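Local coordinates for probable transcriptional regulator, LysR family protein (Rhodococcus sp., PDB 2QL3) that probably acts, as a whole protein, as a DNA-binding LysR-family transcriptional activator, this chain being its C-terminal substrate-binding domain, at residues S66-T71 against A187-A192; M80-A85 against G150-L155; V96-L101 against R123-A128; M106-A111 against P129-R134. All blocks are in the same frame, centred on the assembly; numbering follows the deposited sequence.

Contact 1 of 4, residues S66-T71 against A187-A192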
# COMPACT_ATOMS: atom_id res chain seq x y z
N SER A 66 -22.51 -9.51 1.69
CA SER A 66 -23.69 -10.38 1.73
C SER A 66 -24.50 -10.15 2.98
O SER A 66 -23.96 -9.94 4.07
CB SER A 66 -23.39 -11.88 1.70
OG SER A 66 -22.00 -12.08 1.78
N PRO A 67 -25.83 -10.23 2.82
CA PRO A 67 -26.72 -10.42 3.96
C PRO A 67 -26.44 -11.68 4.77
O PRO A 67 -26.97 -11.78 5.87
CB PRO A 67 -28.12 -10.53 3.30
CG PRO A 67 -28.00 -9.81 2.04
CD PRO A 67 -26.58 -10.09 1.55
N GLU A 68 -25.63 -12.62 4.27
CA GLU A 68 -25.33 -13.87 5.02
C GLU A 68 -24.34 -13.62 6.20
O GLU A 68 -24.11 -14.51 7.02
CB GLU A 68 -24.76 -14.98 4.08
CG GLU A 68 -25.80 -15.78 3.16
CD GLU A 68 -25.31 -17.21 2.73
OE1 GLU A 68 -24.48 -17.37 1.77
OE2 GLU A 68 -25.79 -18.21 3.33
N TRP A 69 -23.75 -12.41 6.23
CA TRP A 69 -22.72 -12.03 7.19
C TRP A 69 -23.29 -11.25 8.35
O TRP A 69 -24.00 -10.28 8.18
CB TRP A 69 -21.64 -11.19 6.49
CG TRP A 69 -20.79 -11.99 5.47
CD1 TRP A 69 -21.07 -13.24 4.93
CD2 TRP A 69 -19.60 -11.54 4.82
NE1 TRP A 69 -20.11 -13.60 4.01
CE2 TRP A 69 -19.18 -12.58 3.93
CE3 TRP A 69 -18.84 -10.37 4.91
CZ2 TRP A 69 -18.02 -12.48 3.16
CZ3 TRP A 69 -17.66 -10.28 4.16
CH2 TRP A 69 -17.28 -11.32 3.27
N GLN A 70 -23.01 -11.71 9.54
CA GLN A 70 -23.26 -10.98 10.76
C GLN A 70 -22.12 -9.96 10.83
O GLN A 70 -20.99 -10.27 10.42
CB GLN A 70 -23.16 -11.96 11.92
CG GLN A 70 -24.28 -12.98 11.97
CD GLN A 70 -25.51 -12.41 12.66
OE1 GLN A 70 -25.61 -12.45 13.89
NE2 GLN A 70 -26.44 -11.89 11.88
N THR A 71 -22.41 -8.77 11.31
CA THR A 71 -21.40 -7.71 11.40
C THR A 71 -21.57 -6.96 12.74
O THR A 71 -22.65 -6.97 13.30
CB THR A 71 -21.50 -6.65 10.26
OG1 THR A 71 -22.76 -5.98 10.35
CG2 THR A 71 -21.32 -7.27 8.83
N ALA A 187 -16.80 -8.98 10.76
CA ALA A 187 -17.85 -9.78 10.13
C ALA A 187 -17.58 -11.27 10.18
O ALA A 187 -16.43 -11.70 10.28
CB ALA A 187 -18.08 -9.30 8.65
N TRP A 188 -18.63 -12.06 10.19
CA TRP A 188 -18.51 -13.51 10.10
C TRP A 188 -19.78 -14.03 9.48
O TRP A 188 -20.77 -13.35 9.45
CB TRP A 188 -18.27 -14.15 11.47
CG TRP A 188 -19.40 -13.98 12.45
CD1 TRP A 188 -20.40 -14.86 12.72
CD2 TRP A 188 -19.65 -12.82 13.26
NE1 TRP A 188 -21.27 -14.34 13.67
CE2 TRP A 188 -20.83 -13.09 14.03
CE3 TRP A 188 -18.99 -11.59 13.43
CZ2 TRP A 188 -21.34 -12.19 14.97
CZ3 TRP A 188 -19.49 -10.68 14.35
CH2 TRP A 188 -20.68 -10.98 15.10
N HIS A 189 -19.76 -15.26 9.01
CA HIS A 189 -20.90 -15.80 8.28
C HIS A 189 -21.99 -16.33 9.25
O HIS A 189 -21.67 -17.08 10.16
CB HIS A 189 -20.33 -16.89 7.38
CG HIS A 189 -21.22 -17.32 6.26
ND1 HIS A 189 -22.36 -18.07 6.46
CD2 HIS A 189 -21.09 -17.17 4.92
CE1 HIS A 189 -22.90 -18.36 5.29
NE2 HIS A 189 -22.15 -17.83 4.33
N GLN A 190 -23.25 -15.89 9.07
CA GLN A 190 -24.46 -16.40 9.76
C GLN A 190 -24.46 -17.87 10.10
O GLN A 190 -25.05 -18.27 11.09
CB GLN A 190 -25.66 -16.26 8.83
CG GLN A 190 -26.75 -15.39 9.31
CD GLN A 190 -27.52 -14.89 8.17
OE1 GLN A 190 -27.86 -15.65 7.24
NE2 GLN A 190 -27.73 -13.58 8.15
N GLU A 191 -23.90 -18.67 9.22
CA GLU A 191 -24.05 -20.12 9.32
C GLU A 191 -22.81 -20.78 9.87
O GLU A 191 -22.79 -21.99 10.02
CB GLU A 191 -24.25 -20.68 7.92
CG GLU A 191 -25.29 -19.89 7.15
CD GLU A 191 -26.60 -20.59 7.00
OE1 GLU A 191 -26.83 -21.70 7.57
OE2 GLU A 191 -27.42 -20.01 6.28
N ALA A 192 -21.75 -19.99 10.07
CA ALA A 192 -20.54 -20.52 10.69
C ALA A 192 -20.80 -20.97 12.14
O ALA A 192 -21.58 -20.34 12.86
CB ALA A 192 -19.42 -19.49 10.65

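Contact 2 of 4, residues M80-A85 against G150-L155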
# COMPACT_ATOMS: atom_id res chain seq x y z
N MSE A 80 -13.52 11.78 2.89
CA MSE A 80 -12.86 13.10 2.84
C MSE A 80 -12.09 13.33 1.52
O MSE A 80 -11.65 12.40 0.84
CB MSE A 80 -11.92 13.30 4.02
CG MSE A 80 -10.63 12.47 3.98
SE MSE A 80 -10.03 11.90 5.80
CE MSE A 80 -11.09 10.27 6.10
N VAL A 81 -12.01 14.59 1.14
CA VAL A 81 -11.18 15.00 0.03
C VAL A 81 -9.74 15.18 0.51
O VAL A 81 -9.54 15.62 1.64
CB VAL A 81 -11.76 16.32 -0.67
CG1 VAL A 81 -10.72 16.99 -1.50
CG2 VAL A 81 -12.90 15.89 -1.58
N VAL A 82 -8.77 14.78 -0.33
CA VAL A 82 -7.38 14.95 -0.02
C VAL A 82 -6.77 15.66 -1.18
O VAL A 82 -7.00 15.28 -2.34
CB VAL A 82 -6.68 13.57 0.34
CG1 VAL A 82 -5.29 13.80 0.91
CG2 VAL A 82 -7.52 12.76 1.33
N LEU A 83 -6.05 16.74 -0.86
CA LEU A 83 -5.43 17.67 -1.82
C LEU A 83 -3.94 17.78 -1.52
O LEU A 83 -3.47 17.51 -0.38
CB LEU A 83 -5.97 19.07 -1.60
CG LEU A 83 -7.30 19.52 -2.21
CD1 LEU A 83 -8.09 18.44 -2.93
CD2 LEU A 83 -8.11 20.40 -1.25
N GLY A 84 -3.18 18.14 -2.55
CA GLY A 84 -1.80 18.55 -2.40
C GLY A 84 -1.81 20.00 -1.94
O GLY A 84 -2.78 20.73 -2.17
N ALA A 85 -0.72 20.39 -1.29
CA ALA A 85 -0.61 21.71 -0.65
C ALA A 85 -0.66 22.89 -1.64
O ALA A 85 -1.03 23.99 -1.24
CB ALA A 85 0.65 21.78 0.18
N GLY A 150 -3.26 15.17 -8.70
CA GLY A 150 -4.69 15.44 -8.70
C GLY A 150 -5.27 15.48 -7.26
O GLY A 150 -4.55 15.73 -6.32
N TRP A 151 -6.58 15.31 -7.12
CA TRP A 151 -7.23 15.26 -5.83
C TRP A 151 -7.75 13.83 -5.67
O TRP A 151 -8.01 13.15 -6.68
CB TRP A 151 -8.39 16.28 -5.77
CG TRP A 151 -9.49 16.11 -6.81
CD1 TRP A 151 -9.54 16.68 -8.06
CD2 TRP A 151 -10.68 15.32 -6.69
NE1 TRP A 151 -10.68 16.31 -8.71
CE2 TRP A 151 -11.40 15.46 -7.90
CE3 TRP A 151 -11.21 14.50 -5.68
CZ2 TRP A 151 -12.62 14.83 -8.13
CZ3 TRP A 151 -12.43 13.88 -5.90
CH2 TRP A 151 -13.13 14.05 -7.12
N THR A 152 -7.96 13.38 -4.44
CA THR A 152 -8.64 12.12 -4.25
C THR A 152 -9.74 12.17 -3.20
O THR A 152 -9.96 13.18 -2.55
CB THR A 152 -7.66 10.93 -3.99
OG1 THR A 152 -8.34 9.70 -4.30
CG2 THR A 152 -7.11 10.91 -2.51
N LEU A 153 -10.43 11.06 -3.04
CA LEU A 153 -11.23 10.88 -1.83
C LEU A 153 -10.92 9.56 -1.19
O LEU A 153 -10.76 8.56 -1.88
CB LEU A 153 -12.72 11.07 -2.10
CG LEU A 153 -13.57 10.28 -3.06
CD1 LEU A 153 -14.40 9.29 -2.26
CD2 LEU A 153 -14.51 11.22 -3.79
N LEU A 154 -10.84 9.58 0.14
CA LEU A 154 -10.39 8.45 0.95
C LEU A 154 -11.27 8.29 2.17
O LEU A 154 -11.79 9.26 2.74
CB LEU A 154 -8.92 8.65 1.41
CG LEU A 154 -7.77 8.68 0.33
CD1 LEU A 154 -6.48 9.09 0.97
CD2 LEU A 154 -7.58 7.39 -0.53
N LEU A 155 -11.41 7.03 2.58
CA LEU A 155 -12.28 6.63 3.68
C LEU A 155 -11.50 6.61 4.98
O LEU A 155 -12.08 6.50 6.06
CB LEU A 155 -12.91 5.24 3.41
CG LEU A 155 -14.17 5.24 2.53
CD1 LEU A 155 -15.31 5.77 3.36
CD2 LEU A 155 -14.05 6.14 1.31
O HOH W 1 -3.03 17.72 -5.39

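Contact 3 of 4, residues V96-L101 against R123-A128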
# COMPACT_ATOMS: atom_id res chain seq x y z
N VAL A 96 -15.11 21.29 1.33
CA VAL A 96 -15.21 21.56 -0.12
C VAL A 96 -16.54 21.04 -0.62
O VAL A 96 -17.03 20.06 -0.10
CB VAL A 96 -14.06 20.94 -0.97
CG1 VAL A 96 -12.69 21.46 -0.54
CG2 VAL A 96 -14.12 19.44 -0.92
N ARG A 97 -17.15 21.71 -1.58
CA ARG A 97 -18.19 21.02 -2.32
C ARG A 97 -17.54 20.34 -3.50
O ARG A 97 -16.82 20.95 -4.28
CB ARG A 97 -19.36 21.89 -2.74
CG ARG A 97 -19.24 23.36 -2.70
CD ARG A 97 -20.67 23.99 -2.81
NE ARG A 97 -21.68 22.95 -2.97
CZ ARG A 97 -22.18 22.50 -4.13
NH1 ARG A 97 -23.09 21.52 -4.12
NH2 ARG A 97 -21.77 23.03 -5.30
N LEU A 98 -17.76 19.04 -3.60
CA LEU A 98 -17.05 18.20 -4.54
C LEU A 98 -17.26 18.73 -5.95
O LEU A 98 -16.36 18.68 -6.78
CB LEU A 98 -17.64 16.82 -4.45
CG LEU A 98 -16.84 15.57 -4.17
CD1 LEU A 98 -17.80 14.63 -3.51
CD2 LEU A 98 -16.40 15.01 -5.49
N ALA A 99 -18.47 19.21 -6.21
CA ALA A 99 -18.80 19.84 -7.48
C ALA A 99 -17.73 20.84 -7.94
O ALA A 99 -17.58 21.05 -9.15
CB ALA A 99 -20.18 20.54 -7.38
N ASP A 100 -16.99 21.43 -6.99
CA ASP A 100 -15.96 22.45 -7.29
C ASP A 100 -14.67 21.84 -7.87
O ASP A 100 -13.84 22.54 -8.39
CB ASP A 100 -15.66 23.34 -6.08
CG ASP A 100 -16.88 24.20 -5.66
OD1 ASP A 100 -16.80 24.95 -4.65
OD2 ASP A 100 -17.93 24.10 -6.34
N LEU A 101 -14.55 20.53 -7.77
CA LEU A 101 -13.42 19.76 -8.29
C LEU A 101 -13.80 18.97 -9.54
O LEU A 101 -13.00 18.20 -10.05
CB LEU A 101 -12.94 18.80 -7.20
CG LEU A 101 -12.24 19.48 -6.02
CD1 LEU A 101 -12.27 18.51 -4.88
CD2 LEU A 101 -10.78 19.80 -6.46
N ARG A 123 -21.12 10.94 -8.25
CA ARG A 123 -22.38 10.82 -9.01
C ARG A 123 -23.42 11.62 -8.28
O ARG A 123 -24.18 12.32 -8.89
CB ARG A 123 -22.83 9.35 -9.07
CG ARG A 123 -23.86 9.01 -10.06
CD ARG A 123 -24.07 7.53 -10.08
NE ARG A 123 -25.41 7.33 -9.61
CZ ARG A 123 -25.81 6.54 -8.62
NH1 ARG A 123 -24.96 5.76 -7.98
NH2 ARG A 123 -27.10 6.52 -8.32
N GLU A 124 -23.41 11.53 -6.95
CA GLU A 124 -24.41 12.25 -6.12
C GLU A 124 -24.18 13.78 -6.09
O GLU A 124 -25.12 14.55 -6.01
CB GLU A 124 -24.54 11.63 -4.72
CG GLU A 124 -23.85 12.42 -3.62
CD GLU A 124 -24.18 11.88 -2.25
OE1 GLU A 124 -25.39 11.77 -1.96
OE2 GLU A 124 -23.24 11.56 -1.47
N ALA A 125 -22.92 14.20 -6.18
CA ALA A 125 -22.60 15.63 -6.34
C ALA A 125 -22.82 16.14 -7.79
O ALA A 125 -22.65 17.36 -8.08
CB ALA A 125 -21.19 15.91 -5.88
N GLY A 126 -23.19 15.23 -8.69
CA GLY A 126 -23.62 15.59 -10.06
C GLY A 126 -22.65 15.30 -11.21
O GLY A 126 -22.92 15.67 -12.34
N PHE A 127 -21.52 14.65 -10.95
CA PHE A 127 -20.50 14.50 -12.00
C PHE A 127 -19.85 13.14 -12.05
O PHE A 127 -20.04 12.30 -11.15
CB PHE A 127 -19.46 15.64 -11.99
CG PHE A 127 -18.53 15.59 -10.82
CD1 PHE A 127 -18.96 16.03 -9.56
CD2 PHE A 127 -17.22 15.12 -10.97
CE1 PHE A 127 -18.12 15.95 -8.45
CE2 PHE A 127 -16.35 15.07 -9.87
CZ PHE A 127 -16.80 15.48 -8.62
N ALA A 128 -19.18 12.91 -13.17
CA ALA A 128 -18.33 11.76 -13.41
C ALA A 128 -16.92 12.34 -13.38
O ALA A 128 -16.61 13.27 -14.12
CB ALA A 128 -18.65 11.14 -14.78

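Contact 4 of 4, residues M106-A111 against P129-R134. With PO4 (phosphate ion), chain M.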
# COMPACT_ATOMS: atom_id res chain seq x y z
N MSE A 106 -8.63 13.85 -11.20
CA MSE A 106 -8.68 13.06 -10.01
C MSE A 106 -7.68 11.89 -10.04
O MSE A 106 -7.39 11.37 -11.09
CB MSE A 106 -10.14 12.55 -9.75
CG MSE A 106 -10.30 11.76 -8.43
SE MSE A 106 -11.83 10.55 -8.59
CE MSE A 106 -12.03 10.03 -6.64
N VAL A 107 -7.15 11.52 -8.85
CA VAL A 107 -6.37 10.30 -8.62
C VAL A 107 -7.37 9.37 -7.92
O VAL A 107 -7.86 9.69 -6.83
CB VAL A 107 -5.14 10.53 -7.68
CG1 VAL A 107 -4.42 9.22 -7.37
CG2 VAL A 107 -4.15 11.48 -8.29
N LEU A 108 -7.75 8.29 -8.60
CA LEU A 108 -8.77 7.36 -8.12
C LEU A 108 -8.13 6.15 -7.44
O LEU A 108 -7.28 5.45 -8.02
CB LEU A 108 -9.66 6.92 -9.29
CG LEU A 108 -10.64 5.80 -9.05
CD1 LEU A 108 -11.77 6.33 -8.26
CD2 LEU A 108 -11.20 5.17 -10.35
N LEU A 109 -8.52 5.91 -6.19
CA LEU A 109 -8.19 4.65 -5.54
C LEU A 109 -9.16 3.57 -6.05
O LEU A 109 -10.35 3.61 -5.79
CB LEU A 109 -8.28 4.79 -4.01
CG LEU A 109 -7.86 3.47 -3.28
CD1 LEU A 109 -6.38 3.15 -3.58
CD2 LEU A 109 -8.10 3.55 -1.81
N ASP A 110 -8.67 2.65 -6.86
CA ASP A 110 -9.58 1.66 -7.41
C ASP A 110 -9.37 0.40 -6.57
O ASP A 110 -8.58 -0.46 -6.95
CB ASP A 110 -9.26 1.37 -8.86
CG ASP A 110 -10.26 0.36 -9.50
OD1 ASP A 110 -11.11 -0.27 -8.78
OD2 ASP A 110 -10.18 0.20 -10.73
N ALA A 111 -10.03 0.32 -5.43
CA ALA A 111 -9.87 -0.87 -4.57
C ALA A 111 -11.24 -1.23 -4.06
O ALA A 111 -11.60 -0.82 -2.96
CB ALA A 111 -8.88 -0.59 -3.40
N PRO A 129 -16.09 11.87 -12.46
CA PRO A 129 -14.79 12.56 -12.37
C PRO A 129 -13.88 12.27 -13.57
O PRO A 129 -13.99 11.17 -14.18
CB PRO A 129 -14.17 11.96 -11.13
CG PRO A 129 -14.77 10.56 -11.07
CD PRO A 129 -16.22 10.76 -11.49
N ARG A 130 -13.00 13.24 -13.85
CA ARG A 130 -11.91 13.10 -14.84
C ARG A 130 -10.73 12.41 -14.14
O ARG A 130 -9.97 13.07 -13.44
CB ARG A 130 -11.42 14.47 -15.34
CG ARG A 130 -12.51 15.51 -15.82
CD ARG A 130 -11.89 16.89 -16.21
NE ARG A 130 -10.65 16.71 -16.98
CZ ARG A 130 -9.40 17.00 -16.57
NH1 ARG A 130 -9.15 17.55 -15.38
NH2 ARG A 130 -8.37 16.74 -17.37
N VAL A 131 -10.59 11.11 -14.36
CA VAL A 131 -9.58 10.30 -13.67
C VAL A 131 -8.31 10.35 -14.52
O VAL A 131 -8.26 9.85 -15.67
CB VAL A 131 -10.08 8.87 -13.39
CG1 VAL A 131 -9.04 8.06 -12.60
CG2 VAL A 131 -11.40 8.91 -12.62
N ALA A 132 -7.35 11.08 -13.99
CA ALA A 132 -5.99 11.20 -14.55
C ALA A 132 -5.13 9.98 -14.20
O ALA A 132 -4.25 9.57 -14.99
CB ALA A 132 -5.33 12.47 -14.03
N TYR A 133 -5.35 9.40 -13.02
CA TYR A 133 -4.55 8.27 -12.56
C TYR A 133 -5.40 7.35 -11.69
O TYR A 133 -6.23 7.82 -10.93
CB TYR A 133 -3.28 8.72 -11.79
CG TYR A 133 -2.36 9.60 -12.59
CD1 TYR A 133 -1.49 9.04 -13.54
CD2 TYR A 133 -2.41 11.00 -12.45
CE1 TYR A 133 -0.66 9.87 -14.35
CE2 TYR A 133 -1.58 11.85 -13.25
CZ TYR A 133 -0.70 11.24 -14.18
OH TYR A 133 0.13 12.01 -14.96
N ARG A 134 -5.16 6.05 -11.81
CA ARG A 134 -5.88 5.04 -11.09
C ARG A 134 -4.83 4.13 -10.44
O ARG A 134 -3.73 3.93 -11.01
CB ARG A 134 -6.78 4.30 -12.10
CG ARG A 134 -7.47 3.10 -11.61
CD ARG A 134 -8.22 2.42 -12.80
NE ARG A 134 -9.12 3.35 -13.49
CZ ARG A 134 -10.45 3.44 -13.32
NH1 ARG A 134 -11.13 4.34 -14.03
NH2 ARG A 134 -11.10 2.63 -12.46
P PO4 M . -12.00 9.24 -17.51
O1 PO4 M . -13.23 8.45 -17.96
O2 PO4 M . -11.00 8.24 -16.97
O3 PO4 M . -11.40 10.06 -18.65
O4 PO4 M . -12.33 10.21 -16.39

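Contact 1 of 4, residues S66-T71 against A187-A192
Trp69 to Thr71 run antiparallel to Ala187 to His189, the short strand axes 151° apart in direction, making strands 69-84 and 182-189 neighbours in the mixed sheet, with Gln70 and Trp188 as the hydrogen-bonded pair between two non-hydrogen-bonded ones. Gln70 N donates to Trp188 O at 2.8 Å, and Trp188 N returns a bond to Gln70 O at 3.0 Å. Beyond the strand ends, Gln190 N meets Glu68 O at 2.6 Å, which carries the pairing into the type I turn His189 to Ala192. On the face bearing Gln70 and Trp188, Gln70 CB makes a CH-pi contact over the indole, 3.3 Å from Trp188 CE2. On the other face, Trp69 packs against helix 43-51 and crosses His189 at about a right angle, its NE1 3.8 Å from His189 CD2. Glu68 CB lies over one face of the imidazole. In the ring plane, Glu191 N donates to His189 ND1 at 3.2 Å, which helps to hold the ring's rotation. An alanine at His189 would probably leave Glu191 N without this acceptor and open a gap beside Trp69 and Glu68. Because ND1 accepts, the imidazole is probably not protonated there, while the nearness of Glu68 to Glu191 and Glu51 would tend to raise carboxylate pKa values.

Contact 2 of 4, residues M80-A85 against G150-L155
Val82 meets Thr152 and Leu154 on one face of an antiparallel strand pair, and Leu83 meets Trp151 near the end of it. Val82 CB lies 3.9 Å from Thr152 CG2, and its CG2 methyl touches Leu154 CD1 at 3.8 Å, the Val82 and Leu154 side chains crossing at about a right angle. Met80, modelled as selenomethionine, bends at chi2 and chi3, and its CE comes to rest 3.6 Å from Leu154 O. Past the last backbone pair, Leu83 CD1 reaches Trp151 CB at 3.6 Å. The backbone sets this register through two hydrogen-bonded pairs, Met80 with Leu154 and Val82 with Thr152, each bonded in both directions. Val82 N bonds to Thr152 O at 3.0 Å, the donor 38° above the carbonyl plane. Where direct pairing stops, a water takes over: it accepts from Gly84 N at 2.9 Å and donates to Gly150 O at 2.7 Å.

A second shell positions the side chains. Thr152 OG1, anti to its backbone N (chi1 -159°), is hydrogen-bonded to Val107 O, which leaves CG2 to meet Val82. Trp151 NE1 bonds to His104 O, and Leu153 CD2 sits at the edge of the Trp151 indole, in the ring plane. Strand 169-173 pairs with the other side of strand 69-84, sending Val169 and Val171 against Val82. Helix 114-125 covers the face carrying Leu153, through Ala118 and Val121, while Leu109 of strand 106-109 packs on Leu154.

Contact 3 of 4, residues V96-L101 against R123-A128
Leu98 and Ala125 meet methylene to methyl, CB to CB at 3.9 Å, in the close part of a small contact that buries 205 Å² between the segments. Leu98 is buried and its CB points toward the helix end. The Phe127 side chain crosses it at about a right angle: CG stands between the backbone N and the carbonyl carbon (chi1 71°), on a CB that points toward the loop. Leu98 CD2 is modelled near the ring edge, but too close for its exact placement to be trusted. Behind Leu98 lie Trp151 together with Val121 and Cys122 of helix 114-125.

Toward solvent the contact thins out at Ala99, which is partly exposed and whose side chain touches the helix end through CB alone, 4.1 Å from Ala125 O. Gly126 beyond is exposed. Its positive phi of 106° belongs to a Schellman motif closing helix 114-125, after which the chain turns and Phe127 points toward the 3-10 segment 98-101. That segment is supported internally by Leu101 N donating to Leu98 O at 2.8 Å. No hydrogen bond crosses between the segments, so apolar side-chain packing, rather than polar pairing, joins the helix end to this loop.

Contact 4 of 4, residues M106-A111 against P129-R134
Leu108 and Arg134 lie side by side, pointing the same way, with Leu108 CD2 over one face of the guanidinium and 3.3 Å from Arg134 NH2. Asp110 approaches the same group at its edge: Arg134 NH2 donates to Asp110 OD2 at 3.1 Å in a salt bridge. The oxygen lies in the guanidinium plane, but NH2 meets it from 58° above the carboxylate plane, the two groups being turned 72° apart. Arg134 bends at chi3 (-54°), and Asp110 CG is anti to its backbone N; the other oxygen, OD1, is hydrogen-bonded to Thr115 OG1. An alanine at Asp110 would probably leave the Arg134 charge without this mate and Thr115 without this partner.

Leu108 and Arg134 lie on the two parallel strands of a beta-alpha-beta unit, 106-109 and 131-135, joined through helix 114-125; Asp110 follows directly after the first strand. A beta bulge interrupts the register between Met106 and Val107: Met106 O receives Ala132 N at 2.9 Å and, weakly, Tyr133 N, before Leu108 N resumes pairing with Tyr133 O at 2.8 Å. Selenomethionine Met106 lies alongside Pro129, SE 3.7 Å from Pro129 CB, while Val131 CG1 packs 3.6 Å from Leu108 CB. On the face shared with Val107, Tyr133 meets Phe144 edge-to-face and packs on Phe38 of the second subunit. Val131 N donates to O4 of a phosphate ion, probably from the crystallisation liquor, at 2.8 Å.

Overall arrangement
From the N terminus, the chain first enters contact 1 at 66-71 and returns to close it only at 187-192, joining strand 69-84 to strand 182-189, so the other three contacts all fall within that span. Contact 2, its centre about 33 Å from that of contact 1 on the opposite side of the chain's centre, joins the far end of strand 69-84 to strand 152-154. It closes at 150-155 and encloses contacts 3 and 4. These two cross along the chain: 96-101, 106-111, 123-128 and 129-134 alternate. Contact 3 ties the loop after strand 69-84 to the end of helix 114-125, and contact 4 the strands flanking that helix. Trp151 touches both, through Leu98 and Val107.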